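Cell division protein FtsI/penicillin binding protein 2 (Legionella pneumophila subsp. pneumophila ATCC 43290, PDB 4ZTK) probably cross-links peptidoglycan peptides as a D,D-transpeptidase of the penicillin-binding protein family, serving septal cell-wall synthesis during cell division. Local coordinates at residues K37-K42 with A299-R304. Sequence-based numbering, arbitrary orientation.
Sequences KQYHAK and AAPVFR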
loop_
_atom_site.group_PDB
_atom_site.type_symbol
_atom_site.label_atom_id
_atom_site.label_comp_id
_atom_site.label_asym_id
_atom_site.label_seq_id
_atom_site.Cartn_x
_atom_site.Cartn_y
_atom_site.Cartn_z
ATOM N N LYS A 37 8.511 -0.906 18.901
ATOM C CA LYS A 37 8.543 -0.844 20.356
ATOM C C LYS A 37 7.363 -0.043 20.910
ATOM O O LYS A 37 6.716 -0.458 21.871
ATOM C CB LYS A 37 9.864 -0.255 20.846
ATOM C CG LYS A 37 9.906 -0.032 22.348
ATOM C CD LYS A 37 11.325 0.190 22.846
ATOM C CE LYS A 37 11.366 0.294 24.370
ATOM N NZ LYS A 37 10.663 1.515 24.866
ATOM N N GLN A 38 7.090 1.104 20.294
ATOM C CA GLN A 38 6.013 1.983 20.740
ATOM C C GLN A 38 4.640 1.319 20.612
ATOM O O GLN A 38 3.747 1.556 21.423
ATOM C CB GLN A 38 6.040 3.290 19.951
ATOM C CG GLN A 38 4.923 4.263 20.297
ATOM C CD GLN A 38 5.189 5.659 19.764
ATOM O OE1 GLN A 38 6.304 5.969 19.339
ATOM N NE2 GLN A 38 4.167 6.512 19.787
ATOM N N TYR A 39 4.489 0.477 19.596
ATOM C CA TYR A 39 3.213 -0.165 19.307
ATOM C C TYR A 39 3.118 -1.551 19.931
ATOM O O TYR A 39 2.131 -2.261 19.715
ATOM C CB TYR A 39 3.019 -0.299 17.795
ATOM C CG TYR A 39 2.826 1.004 17.050
ATOM C CD1 TYR A 39 2.297 2.123 17.682
ATOM C CD2 TYR A 39 3.158 1.107 15.704
ATOM C CE1 TYR A 39 2.108 3.314 16.990
ATOM C CE2 TYR A 39 2.978 2.289 15.006
ATOM C CZ TYR A 39 2.453 3.389 15.653
ATOM O OH TYR A 39 2.274 4.563 14.960
ATOM N N HIS A 40 4.142 -1.935 20.694
ATOM C CA HIS A 40 4.244 -3.289 21.234
ATOM C C HIS A 40 3.989 -4.324 20.143
ATOM O O HIS A 40 3.355 -5.345 20.385
ATOM C CB HIS A 40 3.248 -3.502 22.376
ATOM C CG HIS A 40 3.393 -2.522 23.497
ATOM N ND1 HIS A 40 2.522 -1.469 23.685
ATOM C CD2 HIS A 40 4.310 -2.431 24.490
ATOM C CE1 HIS A 40 2.894 -0.776 24.745
ATOM N NE2 HIS A 40 3.978 -1.337 25.251
ATOM N N ALA A 41 4.470 -4.042 18.939
ATOM C CA ALA A 41 4.165 -4.876 17.785
ATOM C C ALA A 41 4.989 -6.156 17.772
ATOM O O ALA A 41 6.091 -6.209 18.320
ATOM C CB ALA A 41 4.392 -4.096 16.506
ATOM N N LYS A 42 4.449 -7.188 17.136
ATOM C CA LYS A 42 5.195 -8.421 16.938
ATOM C C LYS A 42 6.355 -8.163 15.983
ATOM O O LYS A 42 7.477 -8.611 16.216
ATOM C CB LYS A 42 4.285 -9.521 16.394
ATOM C CG LYS A 42 4.985 -10.860 16.203
ATOM C CD LYS A 42 4.018 -11.921 15.705
ATOM C CE LYS A 42 4.722 -13.253 15.513
ATOM N NZ LYS A 42 3.845 -14.248 14.834
ATOM N N ALA A 299 0.209 2.838 10.908
ATOM C CA ALA A 299 1.187 2.863 9.824
ATOM C C ALA A 299 1.330 4.249 9.207
ATOM O O ALA A 299 2.427 4.647 8.806
ATOM C CB ALA A 299 0.825 1.836 8.746
ATOM N N ALA A 300 0.218 4.969 9.113
ATOM C CA ALA A 300 0.222 6.304 8.513
ATOM C C ALA A 300 1.104 7.327 9.245
ATOM O O ALA A 300 1.841 8.071 8.596
ATOM C CB ALA A 300 -1.206 6.835 8.340
ATOM N N PRO A 301 1.035 7.381 10.590
ATOM C CA PRO A 301 1.932 8.350 11.226
ATOM C C PRO A 301 3.406 7.977 11.065
ATOM O O PRO A 301 4.248 8.870 11.041
ATOM C CB PRO A 301 1.512 8.319 12.706
ATOM C CG PRO A 301 0.751 7.050 12.876
ATOM C CD PRO A 301 0.096 6.784 11.559
ATOM N N VAL A 302 3.704 6.686 10.949
ATOM C CA VAL A 302 5.074 6.243 10.724
ATOM C C VAL A 302 5.552 6.695 9.344
ATOM O O VAL A 302 6.664 7.216 9.200
ATOM C CB VAL A 302 5.218 4.714 10.873
ATOM C CG1 VAL A 302 6.624 4.270 10.498
ATOM C CG2 VAL A 302 4.890 4.283 12.302
ATOM N N PHE A 303 4.699 6.494 8.338
ATOM C CA PHE A 303 4.921 7.015 6.988
ATOM C C PHE A 303 5.270 8.505 7.040
ATOM O O PHE A 303 6.230 8.951 6.411
ATOM C CB PHE A 303 3.653 6.800 6.156
ATOM C CG PHE A 303 3.718 7.346 4.745
ATOM C CD1 PHE A 303 3.533 8.700 4.489
ATOM C CD2 PHE A 303 3.890 6.490 3.666
ATOM C CE1 PHE A 303 3.564 9.195 3.192
ATOM C CE2 PHE A 303 3.910 6.978 2.365
ATOM C CZ PHE A 303 3.748 8.331 2.130
ATOM N N ARG A 304 4.472 9.266 7.785
ATOM C CA ARG A 304 4.665 10.708 7.916
ATOM C C ARG A 304 6.056 11.067 8.442
ATOM O O ARG A 304 6.724 11.951 7.901
ATOM C CB ARG A 304 3.602 11.305 8.835
ATOM C CG ARG A 304 3.741 12.812 9.048
ATOM C CD ARG A 304 2.856 13.301 10.185
ATOM N NE ARG A 304 2.866 14.756 10.300
ATOM C CZ ARG A 304 2.640 15.421 11.429
ATOM N NH1 ARG A 304 2.394 14.764 12.556
ATOM N NH2 ARG A 304 2.664 16.747 11.434
#
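The phenol OH of Tyr-39 reaches the helix 295-310, where it hydrogen-bonds to the backbone O of Leu-298 and touches Pro-301 and Val-302. The contact belongs to the transpeptidase fold of the beta-lactamase clan, in which N- and C-terminal helices pack side by side on one face of the central antiparallel sheet. Here Tyr-39, just past the end of helix 22-38, meets helix 295-310 at Pro-301 and Val-302.

Helix 22-38 closes with a Schellman motif. His-40 takes positive phi (48°), and its N bonds back to Lys-37 O at 3.2 Å. The chain then turns toward strand 43-49.

The backbones stay apart, with Tyr-39 CA 10.2 Å from Ala-299 CA, and the tyrosine side chain covers this distance. Its CG stands anti to the carbonyl carbon (chi1 -68°), which sends the ring toward the second helix. The Tyr-39 side chain also touches Ile-280 of strand 274-281, so it meets helix 295-310 and the sheet at once. Tyr-39 is buried, and its OH has a hydrogen-bond partner in the backbone O of Leu-298.

Helix 295-310 is kinked at Pro-301, whose N has no hydrogen to give to the preceding turn. The helical bonding goes on past it, with Phe-303 N bonded to Ala-299 O and Arg-304 N to Ala-300 O. On the sheet side, Phe-303 meets Phe-263 edge-to-face.

Val-302 approaches the Tyr-39 ring obliquely, and the two side chains run past each other in opposite directions. Val-302 CG2 lies 3.9 Å from Tyr-39 CE2. The same methyl is 3.7 Å from Tyr-39 OH. Pro-301 offers its ring carbon CG, 3.6 Å from the same Tyr-39 OH.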